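PDB 5NRM: DocCel5: Type I dockerin repeat domain from A. cellulolyticus family 5 endoglucanase WP_010249057 S51I, L52N mutant from Acetivibrio cellulolyticus, which binds a type I cohesin of a scaffoldin through its calcium-loaded dockerin fold, and so probably anchors a family 5 endoglucanase in the cellulosome. Local coordinates for residues Asn12-Asp15 and Phe16-Arg20. Numbering follows the deposited sequence.
Sequences NSID and FALMR. With CA (calcium ion), chain C.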
ATOM      1  N   ASN B  12      -6.823   6.309  -5.196  1.00  8.20           N
ATOM      2  CA  ASN B  12      -6.196   5.090  -4.732  1.00  8.00           C
ATOM      3  C   ASN B  12      -5.261   4.514  -5.803  1.00  8.06           C
ATOM      4  O   ASN B  12      -4.955   5.177  -6.801  1.00  9.05           O
ATOM      5  CB  ASN B  12      -7.267   4.085  -4.236  1.00  8.20           C
ATOM      6  CG  ASN B  12      -8.202   3.585  -5.352  1.00  8.36           C
ATOM      7  OD1 ASN B  12      -7.796   3.481  -6.509  1.00  8.26           O
ATOM      8  ND2 ASN B  12      -9.424   3.227  -4.965  1.00  8.64           N
ATOM      9  N   SER B  13      -4.748   3.317  -5.527  1.00  8.05           N
ATOM     10  CA  SER B  13      -3.722   2.758  -6.382  1.00  8.79           C
ATOM     11  C   SER B  13      -4.235   2.329  -7.771  1.00  8.64           C
ATOM     12  O   SER B  13      -3.445   2.173  -8.709  1.00  9.55           O
ATOM     13  CB  SER B  13      -3.051   1.547  -5.688  1.00  8.80           C
ATOM     14  OG  SER B  13      -4.006   0.520  -5.388  1.00  9.00           O
ATOM     15  N   ILE B  14      -5.546   2.191  -7.901  1.00  8.10           N
ATOM     16  CA  ILE B  14      -6.118   1.981  -9.259  1.00  8.29           C
ATOM     17  C   ILE B  14      -6.074   3.292 -10.093  1.00  8.00           C
ATOM     18  O   ILE B  14      -5.739   3.241 -11.269  1.00  8.55           O
ATOM     19  CB  ILE B  14      -7.513   1.336  -9.199  1.00  8.34           C
ATOM     20  CG1 ILE B  14      -7.346  -0.133  -8.660  1.00  8.58           C
ATOM     21  CG2 ILE B  14      -8.188   1.447 -10.538  1.00  8.64           C
ATOM     22  CD1 ILE B  14      -8.648  -0.893  -8.397  1.00  9.03           C
ATOM     23  N   ASP B  15      -6.296   4.452  -9.469  1.00  7.77           N
ATOM     24  CA  ASP B  15      -6.061   5.738 -10.163  1.00  8.37           C
ATOM     25  C   ASP B  15      -4.578   5.846 -10.536  1.00  9.09           C
ATOM     26  O   ASP B  15      -4.237   6.224 -11.656  1.00  9.97           O
ATOM     27  CB  ASP B  15      -6.426   6.911  -9.250  1.00  8.64           C
ATOM     28  CG  ASP B  15      -7.890   6.892  -8.854  1.00  8.87           C
ATOM     29  OD1 ASP B  15      -8.755   6.966  -9.745  1.00  9.27           O
ATOM     30  OD2 ASP B  15      -8.177   6.791  -7.630  1.00  9.09           O
ATOM     31  N   PHE B  16      -3.678   5.461  -9.606  1.00  9.37           N
ATOM     32  CA  PHE B  16      -2.246   5.487  -9.913  1.00 10.14           C
ATOM     33  C   PHE B  16      -1.877   4.602 -11.091  1.00 10.49           C
ATOM     34  O   PHE B  16      -1.106   5.001 -11.940  1.00 11.35           O
ATOM     35  CB  PHE B  16      -1.558   5.001  -8.644  1.00  9.91           C
ATOM     36  CG  PHE B  16      -0.042   5.135  -8.547  1.00 11.00           C
ATOM     37  CD1 PHE B  16       0.584   6.312  -8.785  1.00 12.01           C
ATOM     38  CD2 PHE B  16       0.693   4.078  -8.102  1.00 11.06           C
ATOM     39  CE1 PHE B  16       1.947   6.426  -8.593  1.00 13.26           C
ATOM     40  CE2 PHE B  16       2.084   4.180  -7.931  1.00 12.37           C
ATOM     41  CZ  PHE B  16       2.702   5.369  -8.196  1.00 13.49           C
ATOM     42  N   ALA B  17      -2.445   3.415 -11.140  1.00  9.93           N
ATOM     43  CA  ALA B  17      -2.284   2.532 -12.274  1.00 10.86           C
ATOM     44  C   ALA B  17      -2.796   3.077 -13.617  1.00 11.56           C
ATOM     45  O   ALA B  17      -2.144   2.950 -14.686  1.00 12.95           O
ATOM     46  CB  ALA B  17      -2.905   1.192 -11.979  1.00 10.63           C
ATOM     47  N   LEU B  18      -3.951   3.692 -13.576  1.00 11.19           N
ATOM     48  CA  LEU B  18      -4.492   4.283 -14.757  1.00 12.11           C
ATOM     49  C   LEU B  18      -3.600   5.424 -15.230  1.00 12.88           C
ATOM     50  O   LEU B  18      -3.372   5.576 -16.422  1.00 13.66           O
ATOM     51  CB  LEU B  18      -5.905   4.806 -14.534  1.00 11.77           C
ATOM     52  CG  LEU B  18      -6.949   3.677 -14.348  1.00 11.35           C
ATOM     53  CD1 LEU B  18      -8.224   4.205 -13.795  1.00 11.40           C
ATOM     54  CD2 LEU B  18      -7.287   2.935 -15.631  1.00 12.48           C
ATOM     55  N   MET B  19      -3.116   6.220 -14.311  1.00 13.02           N
ATOM     56  CA  MET B  19      -2.156   7.257 -14.686  1.00 15.43           C
ATOM     57  C   MET B  19      -0.890   6.630 -15.337  1.00 16.04           C
ATOM     58  O   MET B  19      -0.322   7.159 -16.276  1.00 17.33           O
ATOM     59  CB  MET B  19      -1.745   8.021 -13.491  1.00 16.93           C
ATOM     60  CG  MET B  19      -2.855   8.843 -12.933  1.00 17.95           C
ATOM     61  SD  MET B  19      -2.259   9.846 -11.563  1.00 24.22           S
ATOM     62  CE  MET B  19      -1.205  10.987 -12.526  1.00 22.04           C
ATOM     63  N   ARG B  20      -0.456   5.462 -14.804  1.00 15.53           N
ATOM     64  CA  ARG B  20       0.735   4.790 -15.394  1.00 16.78           C
ATOM     65  C   ARG B  20       0.416   4.345 -16.808  1.00 17.74           C
ATOM     66  O   ARG B  20       1.202   4.586 -17.737  1.00 19.21           O
ATOM     67  CB  ARG B  20       1.141   3.568 -14.546  1.00 16.93           C
ATOM     68  CG  ARG B  20       2.425   2.889 -14.992  1.00 18.52           C
ATOM     69  CD  ARG B  20       3.668   3.749 -14.724  1.00 20.21           C
ATOM     70  NE  ARG B  20       4.875   3.051 -15.169  1.00 21.99           N
ATOM     71  CZ  ARG B  20       6.060   3.622 -15.342  1.00 25.34           C
ATOM     72  NH1 ARG B  20       6.247   4.868 -14.958  1.00 26.19           N
ATOM     73  NH2 ARG B  20       7.077   2.921 -15.818  1.00 26.90           N
TER
HETATM   74 CA    CA C 101     -10.537   6.617  -7.973  1.00  8.73          CA
HETATM   75  O   HOH W   1      -9.989   4.272  -7.919  1.00  8.67           O
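Phe16 sets its CB 3.4 Å from Ser13 O on the preceding turn, while its ring stacks on that of Phe52 and touches Arg56, both in helix 49-59, whose Met55 meets Met19. With CG anti to the backbone N (chi1 -170°), the ring swings away from residues 12-15. The Asp15 carboxylate presents both oxygens to a calcium ion, OD1 at 2.5 Å and OD2 at 2.4 Å. OD2 also accepts from Asn12 N at 2.8 Å through its anti lone pair, the one turned away from OD1. In return the Asn12 amide oxygen OD1 takes Ile14 N at 2.9 Å, tilted from the carbonyl plane, and more weakly Asp15 N. Asn12 and Asp15 thus form a capping box at the start of helix 13-23, where the calcium-binding loop of this EF-hand-like dockerin repeat runs into its helix; Asp4, Asp6, Asn8 and Ser10 complete the protein ligands. A calcium-bound water donates to Asn12 OD1, tying the cap to the metal. Phe16 N to Asn12 O begins the helical ladder, which continues through Ala17, Leu18 and Met19. Met19 CG lies 3.2 Å from Asp15 O. Ile14 CG2 meets Leu18 CD1 loosely at 4.3 Å. Asp36 and Thr34 of the other protein chain of the complex hydrogen-bond Ser13 OG, and Leu79 of that chain packs on Ala17.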